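Local coordinates for glycosyl hydrolases family 31 family protein (Aspergillus niger, PDB 6DRU) that hydrolyses xyloglucan oligosaccharides, releasing alpha-xylose from the non-reducing terminal glucose, at residues 490-493 / 494-497; 503-507 / 508-512; 535-538 / 539-543; 545-548 / 549-553; 695-698 / 699-702. All coordinates share one frame; numbering follows the deposited sequence.

Contact 1 (490-493 / 494-497). With NAG (2-acetamido-2-deoxy-beta-D-glucopyranose), chain E.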
loop_
_atom_site.group_PDB
_atom_site.type_symbol
_atom_site.label_atom_id
_atom_site.label_comp_id
_atom_site.label_asym_id
_atom_site.label_seq_id
_atom_site.Cartn_x
_atom_site.Cartn_y
_atom_site.Cartn_z
ATOM N N SER A 490 -1.473 25.488 34.096
ATOM C CA SER A 490 -1.178 26.003 35.435
ATOM C C SER A 490 -2.433 25.929 36.306
ATOM O O SER A 490 -3.093 26.926 36.605
ATOM C CB SER A 490 -0.632 27.422 35.349
ATOM O OG SER A 490 0.585 27.460 34.625
ATOM N N VAL A 491 -2.757 24.703 36.717
ATOM C CA VAL A 491 -3.867 24.432 37.620
ATOM C C VAL A 491 -3.409 23.400 38.644
ATOM O O VAL A 491 -2.340 22.799 38.521
ATOM C CB VAL A 491 -5.127 23.932 36.883
ATOM C CG1 VAL A 491 -5.756 25.056 36.077
ATOM C CG2 VAL A 491 -4.788 22.748 35.991
ATOM N N TRP A 492 -4.245 23.199 39.667
ATOM C CA TRP A 492 -3.868 22.318 40.769
ATOM C C TRP A 492 -3.796 20.862 40.330
ATOM O O TRP A 492 -2.876 20.137 40.725
ATOM C CB TRP A 492 -4.845 22.483 41.933
ATOM C CG TRP A 492 -4.602 23.721 42.725
ATOM C CD1 TRP A 492 -5.302 24.889 42.661
ATOM C CD2 TRP A 492 -3.573 23.922 43.702
ATOM N NE1 TRP A 492 -4.776 25.805 43.542
ATOM C CE2 TRP A 492 -3.713 25.235 44.192
ATOM C CE3 TRP A 492 -2.549 23.116 44.213
ATOM C CZ2 TRP A 492 -2.868 25.762 45.167
ATOM C CZ3 TRP A 492 -1.711 23.642 45.178
ATOM C CH2 TRP A 492 -1.876 24.951 45.646
ATOM N N ASP A 493 -4.755 20.415 39.515
ATOM C CA ASP A 493 -4.777 19.017 39.101
ATOM C C ASP A 493 -3.521 18.641 38.325
ATOM O O ASP A 493 -3.049 17.502 38.423
ATOM C CB ASP A 493 -6.025 18.736 38.263
ATOM C CG ASP A 493 -6.174 17.266 37.913
ATOM O OD1 ASP A 493 -5.923 16.412 38.790
ATOM O OD2 ASP A 493 -6.548 16.965 36.759
ATOM N N THR A 494 -2.965 19.581 37.559
ATOM C CA THR A 494 -1.767 19.290 36.778
ATOM C C THR A 494 -0.579 18.977 37.678
ATOM O O THR A 494 0.212 18.073 37.385
ATOM C CB THR A 494 -1.446 20.464 35.857
ATOM O OG1 THR A 494 -2.504 20.637 34.907
ATOM C CG2 THR A 494 -0.147 20.224 35.120
ATOM N N LEU A 495 -0.439 19.711 38.783
ATOM C CA LEU A 495 0.682 19.469 39.684
ATOM C C LEU A 495 0.653 18.052 40.242
ATOM O O LEU A 495 1.709 17.444 40.447
ATOM C CB LEU A 495 0.666 20.497 40.816
ATOM C CG LEU A 495 1.533 20.223 42.045
ATOM C CD1 LEU A 495 3.001 20.362 41.700
ATOM C CD2 LEU A 495 1.157 21.160 43.178
ATOM N N ALA A 496 -0.544 17.502 40.469
ATOM C CA ALA A 496 -0.648 16.148 41.000
ATOM C C ALA A 496 -0.272 15.093 39.966
ATOM O O ALA A 496 0.286 14.049 40.324
ATOM C CB ALA A 496 -2.065 15.897 41.517
ATOM N N VAL A 497 -0.565 15.337 38.686
ATOM C CA VAL A 497 -0.296 14.322 37.671
ATOM C C VAL A 497 1.171 14.298 37.254
ATOM O O VAL A 497 1.646 13.267 36.763
ATOM C CB VAL A 497 -1.207 14.503 36.444
ATOM C CG1 VAL A 497 -2.657 14.656 36.881
ATOM C CG2 VAL A 497 -0.768 15.681 35.604
HETATM C C1 NAG E . -8.599 13.552 39.549
HETATM C C2 NAG E . -9.704 13.015 38.664
HETATM C C3 NAG E . -10.084 13.966 37.589
HETATM C C4 NAG E . -10.314 15.355 38.144
HETATM C C5 NAG E . -9.133 15.784 38.984
HETATM C C6 NAG E . -9.406 17.141 39.597
HETATM C C7 NAG E . -9.875 10.565 38.447
HETATM C C8 NAG E . -9.411 9.274 37.806
HETATM N N2 NAG E . -9.278 11.795 38.073
HETATM O O3 NAG E . -11.227 13.479 36.923
HETATM O O4 NAG E . -10.472 16.259 37.078
HETATM O O5 NAG E . -8.923 14.842 40.006
HETATM O O6 NAG E . -10.564 17.072 40.400
HETATM O O7 NAG E . -10.756 10.548 39.283
#
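Val491 CG2 and Thr494 OG1 meet through their torsions. In Val491, CG1 lies anti to the carbonyl carbon (chi1 -71°), which leaves CG2 between the backbone N and the carbonyl carbon. Thr494 keeps OG1 on the side of its backbone N (chi1 -64°). Val491 CG2 therefore lies 3.3 Å from Thr494 OG1, and the two side chains cross at about a right angle. The hydroxyl is hydrogen-bonded to Thr489 OG1, so the valine methyl lies against an oxygen that already has a polar partner.

Val491 holds the N-cap position, and its side chain offers no polar atom for a cap. The first turn after it is weakly bonded. Leu495 N makes a weak, bent bond of 3.1 Å to Trp492 O. Asp493 O takes weak bonds from two donors, Ala496 N and Val497 N.

Asp493 sets its carboxylate against the sugar, with OD1 3.3 Å from C5 of the NAG. This sugar belongs to a glycan attached to the protein, and a mannose touches the same side chain. Away from the glycan, Trp492 CZ3 approaches Leu495 CD2 to 4.3 Å.

This is the start of helix 492-508, in the beta-alpha-beta unit between strands 481-484 and 513-514 of the TIM barrel. Trp492, Thr494 and Leu495 pack on helix 535-548, while the Trp492 ring also meets that of Trp528.

Contact 2 (503-507 / 508-512)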
loop_
_atom_site.group_PDB
_atom_site.type_symbol
_atom_site.label_atom_id
_atom_site.label_comp_id
_atom_site.label_asym_id
_atom_site.label_seq_id
_atom_site.Cartn_x
_atom_site.Cartn_y
_atom_site.Cartn_z
ATOM N N LEU A 503 7.781 9.426 37.853
ATOM C CA LEU A 503 8.019 8.096 38.405
ATOM C C LEU A 503 8.030 7.041 37.306
ATOM O O LEU A 503 8.792 6.070 37.378
ATOM C CB LEU A 503 6.967 7.770 39.463
ATOM C CG LEU A 503 6.981 8.715 40.666
ATOM C CD1 LEU A 503 5.850 8.393 41.631
ATOM C CD2 LEU A 503 8.332 8.652 41.359
ATOM N N SER A 504 7.191 7.213 36.283
ATOM C CA SER A 504 7.224 6.301 35.144
ATOM C C SER A 504 8.523 6.444 34.362
ATOM O O SER A 504 9.070 5.451 33.868
ATOM C CB SER A 504 6.021 6.552 34.234
ATOM O OG SER A 504 4.803 6.274 34.903
ATOM N N ALA A 505 9.031 7.674 34.241
ATOM C CA ALA A 505 10.307 7.887 33.565
ATOM C C ALA A 505 11.446 7.193 34.301
ATOM O O ALA A 505 12.386 6.691 33.673
ATOM C CB ALA A 505 10.585 9.384 33.433
ATOM N N ALA A 506 11.381 7.158 35.633
ATOM C CA ALA A 506 12.423 6.485 36.402
ATOM C C ALA A 506 12.448 4.992 36.102
ATOM O O ALA A 506 13.524 4.391 35.996
ATOM C CB ALA A 506 12.219 6.737 37.895
ATOM N N ALA A 507 11.272 4.375 35.962
ATOM C CA ALA A 507 11.213 2.956 35.632
ATOM C C ALA A 507 11.641 2.677 34.198
ATOM O O ALA A 507 12.006 1.538 33.885
ATOM C CB ALA A 507 9.802 2.416 35.870
ATOM N N THR A 508 11.603 3.684 33.324
ATOM C CA THR A 508 12.092 3.534 31.961
ATOM C C THR A 508 13.608 3.662 31.873
ATOM O O THR A 508 14.195 3.265 30.858
ATOM C CB THR A 508 11.419 4.568 31.049
ATOM O OG1 THR A 508 10.023 4.643 31.359
ATOM C CG2 THR A 508 11.576 4.192 29.579
ATOM N N GLY A 509 14.253 4.183 32.915
ATOM C CA GLY A 509 15.690 4.366 32.932
ATOM C C GLY A 509 16.145 5.808 32.881
ATOM O O GLY A 509 17.357 6.051 32.833
ATOM N N TRP A 510 15.225 6.768 32.896
ATOM C CA TRP A 510 15.557 8.183 32.784
ATOM C C TRP A 510 15.610 8.792 34.179
ATOM O O TRP A 510 14.607 8.789 34.900
ATOM C CB TRP A 510 14.534 8.920 31.920
ATOM C CG TRP A 510 14.310 8.302 30.574
ATOM C CD1 TRP A 510 15.137 7.438 29.914
ATOM C CD2 TRP A 510 13.176 8.500 29.723
ATOM N NE1 TRP A 510 14.587 7.087 28.705
ATOM C CE2 TRP A 510 13.383 7.727 28.564
ATOM C CE3 TRP A 510 12.006 9.258 29.829
ATOM C CZ2 TRP A 510 12.464 7.689 27.518
ATOM C CZ3 TRP A 510 11.094 9.219 28.790
ATOM C CH2 TRP A 510 11.329 8.440 27.651
ATOM N N GLY A 511 16.773 9.323 34.550
ATOM C CA GLY A 511 16.938 9.941 35.850
ATOM C C GLY A 511 16.892 11.453 35.797
ATOM O O GLY A 511 16.367 12.097 36.710
ATOM N N TRP A 512 17.437 12.034 34.727
ATOM C CA TRP A 512 17.485 13.488 34.570
ATOM C C TRP A 512 16.120 13.966 34.079
ATOM O O TRP A 512 15.884 14.176 32.887
ATOM C CB TRP A 512 18.599 13.892 33.611
ATOM C CG TRP A 512 19.986 13.454 34.016
ATOM C CD1 TRP A 512 20.319 12.435 34.867
ATOM C CD2 TRP A 512 21.224 14.033 33.584
ATOM N NE1 TRP A 512 21.685 12.343 34.984
ATOM C CE2 TRP A 512 22.264 13.314 34.208
ATOM C CE3 TRP A 512 21.555 15.090 32.729
ATOM C CZ2 TRP A 512 23.609 13.616 34.004
ATOM C CZ3 TRP A 512 22.892 15.388 32.527
ATOM C CH2 TRP A 512 23.901 14.654 33.162
#
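Thr508 reaches back one turn to Ser504. Its OG1 gives a hydrogen bond of 2.8 Å to Ser504 O, arriving tilted from the carbonyl plane. Thr508 OG1 can do this because it stands beside its own backbone N (chi1 -43°). Thr508 N adds weak bonds to Ser504 O and Ala505 O.

Next comes the Schellman motif. Gly509 leaves the helix with a positive phi of 110°. Trp510 N bonds to Ala505 O at 2.9 Å, and Gly509 N bonds to Ala506 O at 3.2 Å from above the carbonyl plane. The turn sets the Trp510 ring beside Ala505, with CE3 of the indole 3.9 Å from Ala505 CB at an oblique approach. Thr508 CG2 sits over one face of the indole, near its rim.

A second shell fixes these groups. Gly153 N is hydrogen-bonded to Thr508 OG1, so this hydroxyl has partners in and beyond the helix. Gln232 NE2 binds Ala507 O. Ser504 OG pairs with Ala500 O, and Trp510 NE1 has a weak bond to Tyr473 O.

The motif ends helix 492-508 just before strand 513-514. Ala507, Thr508 and Trp510 pack against strand 176-183.

Contact 3 (535-538 / 539-543)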
loop_
_atom_site.group_PDB
_atom_site.type_symbol
_atom_site.label_atom_id
_atom_site.label_comp_id
_atom_site.label_asym_id
_atom_site.label_seq_id
_atom_site.Cartn_x
_atom_site.Cartn_y
_atom_site.Cartn_z
ATOM N N PRO A 535 -3.751 36.149 44.210
ATOM C CA PRO A 535 -3.363 35.271 45.326
ATOM C C PRO A 535 -3.620 33.804 45.045
ATOM O O PRO A 535 -2.928 32.945 45.608
ATOM C CB PRO A 535 -4.226 35.782 46.489
ATOM C CG PRO A 535 -4.651 37.159 46.088
ATOM C CD PRO A 535 -4.784 37.120 44.600
ATOM N N GLU A 536 -4.593 33.492 44.186
ATOM C CA GLU A 536 -4.913 32.098 43.897
ATOM C C GLU A 536 -3.738 31.393 43.234
ATOM O O GLU A 536 -3.332 30.305 43.658
ATOM C CB GLU A 536 -6.155 32.016 43.008
ATOM C CG GLU A 536 -7.463 32.404 43.682
ATOM C CD GLU A 536 -7.692 33.906 43.714
ATOM O OE1 GLU A 536 -6.763 34.665 43.370
ATOM O OE2 GLU A 536 -8.813 34.328 44.073
ATOM N N TYR A 537 -3.172 32.003 42.189
ATOM C CA TYR A 537 -2.049 31.378 41.503
ATOM C C TYR A 537 -0.747 31.522 42.279
ATOM O O TYR A 537 0.132 30.659 42.169
ATOM C CB TYR A 537 -1.875 31.962 40.100
ATOM C CG TYR A 537 -0.723 31.326 39.362
ATOM C CD1 TYR A 537 -0.796 30.006 38.938
ATOM C CD2 TYR A 537 0.450 32.028 39.125
ATOM C CE1 TYR A 537 0.257 29.411 38.279
ATOM C CE2 TYR A 537 1.511 31.440 38.466
ATOM C CZ TYR A 537 1.406 30.131 38.047
ATOM O OH TYR A 537 2.455 29.536 37.390
ATOM N N ARG A 538 -0.595 32.601 43.048
ATOM C CA ARG A 538 0.578 32.728 43.906
ATOM C C ARG A 538 0.684 31.551 44.867
ATOM O O ARG A 538 1.786 31.069 45.155
ATOM C CB ARG A 538 0.530 34.050 44.668
ATOM C CG ARG A 538 0.956 35.253 43.848
ATOM C CD ARG A 538 0.506 36.542 44.503
ATOM N NE ARG A 538 1.224 37.700 43.982
ATOM C CZ ARG A 538 1.043 38.944 44.411
ATOM N NH1 ARG A 538 0.162 39.193 45.368
ATOM N NH2 ARG A 538 1.744 39.938 43.883
ATOM N N GLU A 539 -0.455 31.076 45.377
ATOM C CA GLU A 539 -0.448 29.889 46.228
ATOM C C GLU A 539 0.007 28.662 45.449
ATOM O O GLU A 539 0.865 27.900 45.911
ATOM C CB GLU A 539 -1.839 29.663 46.821
ATOM C CG GLU A 539 -1.932 28.456 47.742
ATOM C CD GLU A 539 -3.364 28.074 48.057
ATOM O OE1 GLU A 539 -4.283 28.617 47.406
ATOM O OE2 GLU A 539 -3.574 27.231 48.957
ATOM N N LEU A 540 -0.555 28.463 44.254
ATOM C CA LEU A 540 -0.189 27.311 43.434
ATOM C C LEU A 540 1.291 27.326 43.075
ATOM O O LEU A 540 1.960 26.287 43.132
ATOM C CB LEU A 540 -1.046 27.276 42.169
ATOM C CG LEU A 540 -0.703 26.195 41.141
ATOM C CD1 LEU A 540 -0.729 24.807 41.768
ATOM C CD2 LEU A 540 -1.651 26.269 39.955
ATOM N N TYR A 541 1.822 28.492 42.697
ATOM C CA TYR A 541 3.217 28.558 42.277
ATOM C C TYR A 541 4.163 28.226 43.424
ATOM O O TYR A 541 5.159 27.519 43.229
ATOM C CB TYR A 541 3.539 29.940 41.709
ATOM C CG TYR A 541 4.977 30.063 41.261
ATOM C CD1 TYR A 541 5.388 29.546 40.040
ATOM C CD2 TYR A 541 5.928 30.681 42.063
ATOM C CE1 TYR A 541 6.703 29.646 39.628
ATOM C CE2 TYR A 541 7.245 30.785 41.659
ATOM C CZ TYR A 541 7.625 30.266 40.440
ATOM O OH TYR A 541 8.935 30.366 40.028
ATOM N N VAL A 542 3.875 28.728 44.626
ATOM C CA VAL A 542 4.764 28.480 45.757
ATOM C C VAL A 542 4.750 27.004 46.133
ATOM O O VAL A 542 5.790 26.426 46.473
ATOM C CB VAL A 542 4.378 29.383 46.943
ATOM C CG1 VAL A 542 5.113 28.958 48.202
ATOM C CG2 VAL A 542 4.692 30.835 46.615
ATOM N N ARG A 543 3.580 26.365 46.062
ATOM C CA ARG A 543 3.519 24.919 46.249
ATOM C C ARG A 543 4.323 24.196 45.176
ATOM O O ARG A 543 5.053 23.241 45.468
ATOM C CB ARG A 543 2.065 24.446 46.233
ATOM C CG ARG A 543 1.210 24.966 47.376
ATOM C CD ARG A 543 1.669 24.406 48.708
ATOM N NE ARG A 543 0.655 24.579 49.741
ATOM C CZ ARG A 543 0.802 24.188 51.002
ATOM N NH1 ARG A 543 1.925 23.599 51.389
ATOM N NH2 ARG A 543 -0.176 24.384 51.877
HETATM O O HOH W 1 -5.523 28.526 44.518
#
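Residues Pro535 to Arg543 form regular alpha-helix, with Tyr541 N bonded to Tyr537 O at 2.8 Å, nearly along the C=O axis. Glu539 N to Pro535 O and Val542 N to Arg538 O continue the pattern, and Leu540 N to Glu536 O is a weak, longer bond of 3.4 Å.

The Tyr537 ring is the centre of the side-chain packing. Its CG is anti to the backbone N (chi1 -180°), which slants the ring forward, so that its far end comes beside the next turn. Tyr541 CB then stands over one face of the ring, 4.1 Å from Tyr537 CE2. Leu540 CD2 comes in obliquely, 4.0 Å from Tyr537 CD1. The phenol oxygen of Tyr537 passes 4.0 Å from Tyr541 CD1, but its hydrogen bond is to Gly518 O. Tyr541 OH also has its partner elsewhere, in Thr556 OG1, and the Tyr541 ring stacks with Tyr577.

Polar contacts centre on Glu539, which is partly exposed. Its chain is extended, and one water bridges it to the backbone. The water donates to Glu536 O at 3.0 Å and to Glu539 OE1 at 3.1 Å. The other carboxylate oxygen, Glu539 OE2, accepts from Asn658 N.

Leu540 packs on Trp492 of helix 492-508, and Val542 on Ile584 of helix 582-594. Helix 535-548 is one of the helices around the TIM barrel, where it links strand 513-514 to strand 554-555.

Contact 4 (545-548 / 549-553)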
loop_
_atom_site.group_PDB
_atom_site.type_symbol
_atom_site.label_atom_id
_atom_site.label_comp_id
_atom_site.label_asym_id
_atom_site.label_seq_id
_atom_site.Cartn_x
_atom_site.Cartn_y
_atom_site.Cartn_z
ATOM N N LEU A 545 6.809 25.468 43.118
ATOM C CA LEU A 545 8.233 25.782 43.204
ATOM C C LEU A 545 8.902 25.016 44.338
ATOM O O LEU A 545 10.064 24.611 44.222
ATOM C CB LEU A 545 8.416 27.292 43.385
ATOM C CG LEU A 545 9.801 27.928 43.208
ATOM C CD1 LEU A 545 10.649 27.821 44.470
ATOM C CD2 LEU A 545 10.525 27.310 42.023
ATOM N N ALA A 546 8.185 24.811 45.445
ATOM C CA ALA A 546 8.742 24.050 46.557
ATOM C C ALA A 546 9.019 22.607 46.154
ATOM O O ALA A 546 10.015 22.014 46.584
ATOM C CB ALA A 546 7.795 24.102 47.756
ATOM N N TRP A 547 8.149 22.027 45.322
ATOM C CA TRP A 547 8.337 20.643 44.900
ATOM C C TRP A 547 9.573 20.492 44.023
ATOM O O TRP A 547 10.296 19.495 44.127
ATOM C CB TRP A 547 7.094 20.145 44.166
ATOM C CG TRP A 547 7.258 18.776 43.582
ATOM C CD1 TRP A 547 7.837 17.694 44.179
ATOM C CD2 TRP A 547 6.847 18.344 42.280
ATOM N NE1 TRP A 547 7.807 16.612 43.331
ATOM C CE2 TRP A 547 7.205 16.986 42.158
ATOM C CE3 TRP A 547 6.210 18.972 41.207
ATOM C CZ2 TRP A 547 6.947 16.248 41.007
ATOM C CZ3 TRP A 547 5.954 18.238 40.065
ATOM C CH2 TRP A 547 6.321 16.889 39.974
ATOM N N THR A 548 9.830 21.470 43.149
ATOM C CA THR A 548 10.973 21.377 42.248
ATOM C C THR A 548 12.299 21.354 42.997
ATOM O O THR A 548 13.312 20.942 42.422
ATOM C CB THR A 548 10.957 22.539 41.255
ATOM O OG1 THR A 548 11.194 23.769 41.952
ATOM C CG2 THR A 548 9.612 22.613 40.553
ATOM N N THR A 549 12.316 21.789 44.260
ATOM C CA THR A 549 13.523 21.653 45.070
ATOM C C THR A 549 13.915 20.191 45.237
ATOM O O THR A 549 15.107 19.869 45.290
ATOM C CB THR A 549 13.317 22.300 46.440
ATOM O OG1 THR A 549 12.677 23.573 46.280
ATOM C CG2 THR A 549 14.654 22.492 47.147
ATOM N N PHE A 550 12.931 19.299 45.311
ATOM C CA PHE A 550 13.190 17.880 45.514
ATOM C C PHE A 550 12.917 17.099 44.233
ATOM O O PHE A 550 12.202 16.092 44.243
ATOM C CB PHE A 550 12.351 17.360 46.681
ATOM C CG PHE A 550 12.560 18.129 47.953
ATOM C CD1 PHE A 550 13.563 17.769 48.838
ATOM C CD2 PHE A 550 11.766 19.225 48.257
ATOM C CE1 PHE A 550 13.765 18.479 50.003
ATOM C CE2 PHE A 550 11.963 19.938 49.422
ATOM C CZ PHE A 550 12.964 19.565 50.297
ATOM N N LEU A 551 13.489 17.565 43.133
ATOM C CA LEU A 551 13.446 16.928 41.827
ATOM C C LEU A 551 14.861 16.860 41.281
ATOM O O LEU A 551 15.747 17.586 41.746
ATOM C CB LEU A 551 12.545 17.699 40.852
ATOM C CG LEU A 551 11.040 17.546 41.044
ATOM C CD1 LEU A 551 10.287 18.435 40.071
ATOM C CD2 LEU A 551 10.638 16.091 40.866
ATOM N N PRO A 552 15.119 15.972 40.313
ATOM C CA PRO A 552 16.486 15.855 39.779
ATOM C C PRO A 552 17.071 17.172 39.307
ATOM O O PRO A 552 18.280 17.391 39.450
ATOM C CB PRO A 552 16.316 14.860 38.624
ATOM C CG PRO A 552 15.186 13.997 39.064
ATOM C CD PRO A 552 14.231 14.924 39.773
ATOM N N PHE A 553 16.248 18.066 38.765
ATOM C CA PHE A 553 16.687 19.401 38.388
ATOM C C PHE A 553 15.614 20.402 38.781
ATOM O O PHE A 553 14.434 20.197 38.488
ATOM C CB PHE A 553 16.983 19.494 36.884
ATOM C CG PHE A 553 18.186 18.701 36.456
ATOM C CD1 PHE A 553 19.453 19.259 36.507
ATOM C CD2 PHE A 553 18.051 17.396 36.009
ATOM C CE1 PHE A 553 20.566 18.531 36.120
ATOM C CE2 PHE A 553 19.158 16.665 35.622
ATOM C CZ PHE A 553 20.416 17.233 35.676
#
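Leu551 packs tightly on the indole of Trp547. Its CD1 lies 3.9 Å from the centroid of the six-membered ring and almost on the ring normal, a CH-pi contact over the face. The second methyl, Leu551 CD2, lies 3.7 Å from Trp547 CZ2. Both branches of the leucine therefore touch the same ring system. The indole is brought there by a CG anti to the backbone N (chi1 174°). Its NE1 is hydrogen-bonded to Tyr643 OH.

The carbonyls of Leu545, Ala546 and Trp547 are also closely held. Ala546 O takes two bonds from Thr549, from OG1 at 3.1 Å and from N at 3.3 Å. Both donors come from the same face of the carbonyl plane. Thr548 OG1 reaches back to Leu545 O at 2.7 Å. Phe550 N bonds to Trp547 O at 2.9 Å. The Phe550 ring presents its edge to Ala546 O and Trp547 O.

Beyond this point the local grip slackens. Leu551 N to Thr548 O is a weak bond of 3.5 Å. Phe553 has its ring partners elsewhere, in Phe603 and Trp512. This looser end does not face solvent, since the touching residues are all buried. Arg592 hydrogen-bonds to the carbonyls of Thr549, Leu551 and Pro552, and Phe553 O to Thr514 OG1.

The backbone N-H groups of Thr549, Phe550 and Leu551 bond three residues back. This is the turn from helix 535-548 into strand 554-555 of the TIM barrel, which pairs in parallel with strand 252-254.

Contact 5 (695-698 / 699-702)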
loop_
_atom_site.group_PDB
_atom_site.type_symbol
_atom_site.label_atom_id
_atom_site.label_comp_id
_atom_site.label_asym_id
_atom_site.label_seq_id
_atom_site.Cartn_x
_atom_site.Cartn_y
_atom_site.Cartn_z
ATOM N N PRO A 695 1.644 19.076 59.690
ATOM C CA PRO A 695 1.404 20.499 59.401
ATOM C C PRO A 695 2.043 20.896 58.080
ATOM O O PRO A 695 3.252 20.751 57.888
ATOM C CB PRO A 695 2.061 21.216 60.587
ATOM C CG PRO A 695 3.098 20.255 61.074
ATOM C CD PRO A 695 2.507 18.892 60.869
ATOM N N ALA A 696 1.221 21.407 57.167
ATOM C CA ALA A 696 1.668 21.818 55.838
ATOM C C ALA A 696 1.195 23.237 55.557
ATOM O O ALA A 696 0.240 23.445 54.797
ATOM C CB ALA A 696 1.168 20.850 54.766
ATOM N N PRO A 697 1.837 24.245 56.161
ATOM C CA PRO A 697 1.551 25.629 55.760
ATOM C C PRO A 697 2.085 25.903 54.362
ATOM O O PRO A 697 2.709 25.025 53.757
ATOM C CB PRO A 697 2.271 26.462 56.826
ATOM C CG PRO A 697 3.385 25.585 57.283
ATOM C CD PRO A 697 2.862 24.176 57.218
ATOM N N LEU A 698 1.866 27.111 53.837
ATOM C CA LEU A 698 2.235 27.374 52.452
ATOM C C LEU A 698 3.744 27.360 52.245
ATOM O O LEU A 698 4.205 27.060 51.138
ATOM C CB LEU A 698 1.643 28.711 51.992
ATOM C CG LEU A 698 2.172 29.329 50.696
ATOM C CD1 LEU A 698 1.684 28.530 49.501
ATOM C CD2 LEU A 698 1.745 30.781 50.579
ATOM N N GLN A 699 4.522 27.633 53.290
ATOM C CA GLN A 699 5.972 27.681 53.180
ATOM C C GLN A 699 6.635 26.323 53.369
ATOM O O GLN A 699 7.848 26.212 53.158
ATOM C CB GLN A 699 6.553 28.663 54.204
ATOM C CG GLN A 699 5.602 29.771 54.630
ATOM C CD GLN A 699 4.683 29.351 55.760
ATOM O OE1 GLN A 699 5.018 28.467 56.547
ATOM N NE2 GLN A 699 3.517 29.982 55.843
ATOM N N HIS A 700 5.885 25.298 53.766
ATOM C CA HIS A 700 6.437 23.982 54.058
ATOM C C HIS A 700 5.857 22.950 53.102
ATOM O O HIS A 700 4.636 22.873 52.930
ATOM C CB HIS A 700 6.151 23.580 55.509
ATOM C CG HIS A 700 6.868 24.421 56.520
ATOM N ND1 HIS A 700 7.960 25.198 56.202
ATOM C CD2 HIS A 700 6.641 24.614 57.842
ATOM C CE1 HIS A 700 8.380 25.828 57.285
ATOM N NE2 HIS A 700 7.596 25.492 58.293
ATOM N N ILE A 701 6.727 22.167 52.483
ATOM C CA ILE A 701 6.326 21.041 51.641
ATOM C C ILE A 701 6.521 19.756 52.437
ATOM O O ILE A 701 7.600 19.560 53.014
ATOM C CB ILE A 701 7.120 20.997 50.320
ATOM C CG1 ILE A 701 6.724 19.761 49.509
ATOM C CG2 ILE A 701 8.627 21.060 50.566
ATOM C CD1 ILE A 701 7.392 19.677 48.172
ATOM N N PRO A 702 5.518 18.880 52.513
ATOM C CA PRO A 702 5.654 17.665 53.329
ATOM C C PRO A 702 6.817 16.785 52.898
ATOM O O PRO A 702 6.798 16.188 51.818
ATOM C CB PRO A 702 4.306 16.959 53.130
ATOM C CG PRO A 702 3.356 18.060 52.783
ATOM C CD PRO A 702 4.156 19.039 51.974
#
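Pro697 and His700 are the ends of a type I beta turn, in the loop between strands 690-695 and 703-705 of the C-terminal domain. One backbone hydrogen bond closes it, from His700 N to Pro697 O at 3.2 Å. The N-H is fairly straight, but it meets the oxygen from above the carbonyl plane.

Polar groups also tie the turn to its surroundings. Gln699 O is bonded to Tyr588 OH, and Ile701 O to Trp681 NE1. Pro695 O is bonded to Tyr679 OH. The turn is thus held through its main chain to helix 582-594 and to its own domain.

The flat ends of Gln699 and His700 gather at the Pro697 ring. Pro697 CG lies 3.4 Å from His700 CD2, with the proline coming obliquely to the imidazole. The Gln699 chain bends at chi2 (85°) and brings its amide back across the proline, at about a right angle to it. Gln699 OE1 is 3.4 Å from Pro697 CG. The same oxygen stands 4.2 Å above the plane of the His700 ring, over its centre. The imidazole is also stacked with Trp681.

Further packing involves Leu698, which touches Glu539, Val542 and Arg543 of helix 535-548. Ile701 packs on Trp547 and Phe550. Ala696 and Pro702 both rest on Trp662 of strand 661-666. Where the two arms of the loop come together beside that strand, Ala696 CB lies 4.1 Å from Pro702 CG.

Contacts 1 and 2 share helix 492-508, one at its start and one at its exit. Contact 3 lies within helix 535-548 and contact 4 spans its exit. Contacts 1, 2 and 4 are buried; contacts 3 and 5 are partly buried. The two barrel helices meet where Leu495 CD1 lies 3.5 Å from Trp547 CE3. Contacts 2 and 4 both use a threonine hydroxyl on a carbonyl, and only contact 2 adds a Schellman glycine. Their Gly511 O and Pro552 CG lie side by side. Contact 1 has weak first-turn bonds and a glycan, and contact 3 a water bridge. Contact 5 belongs to the C-terminal domain. Arg543 NH2 reaches Ala696 O at 3.1 Å, a probable hydrogen bond joining contacts 3 and 5.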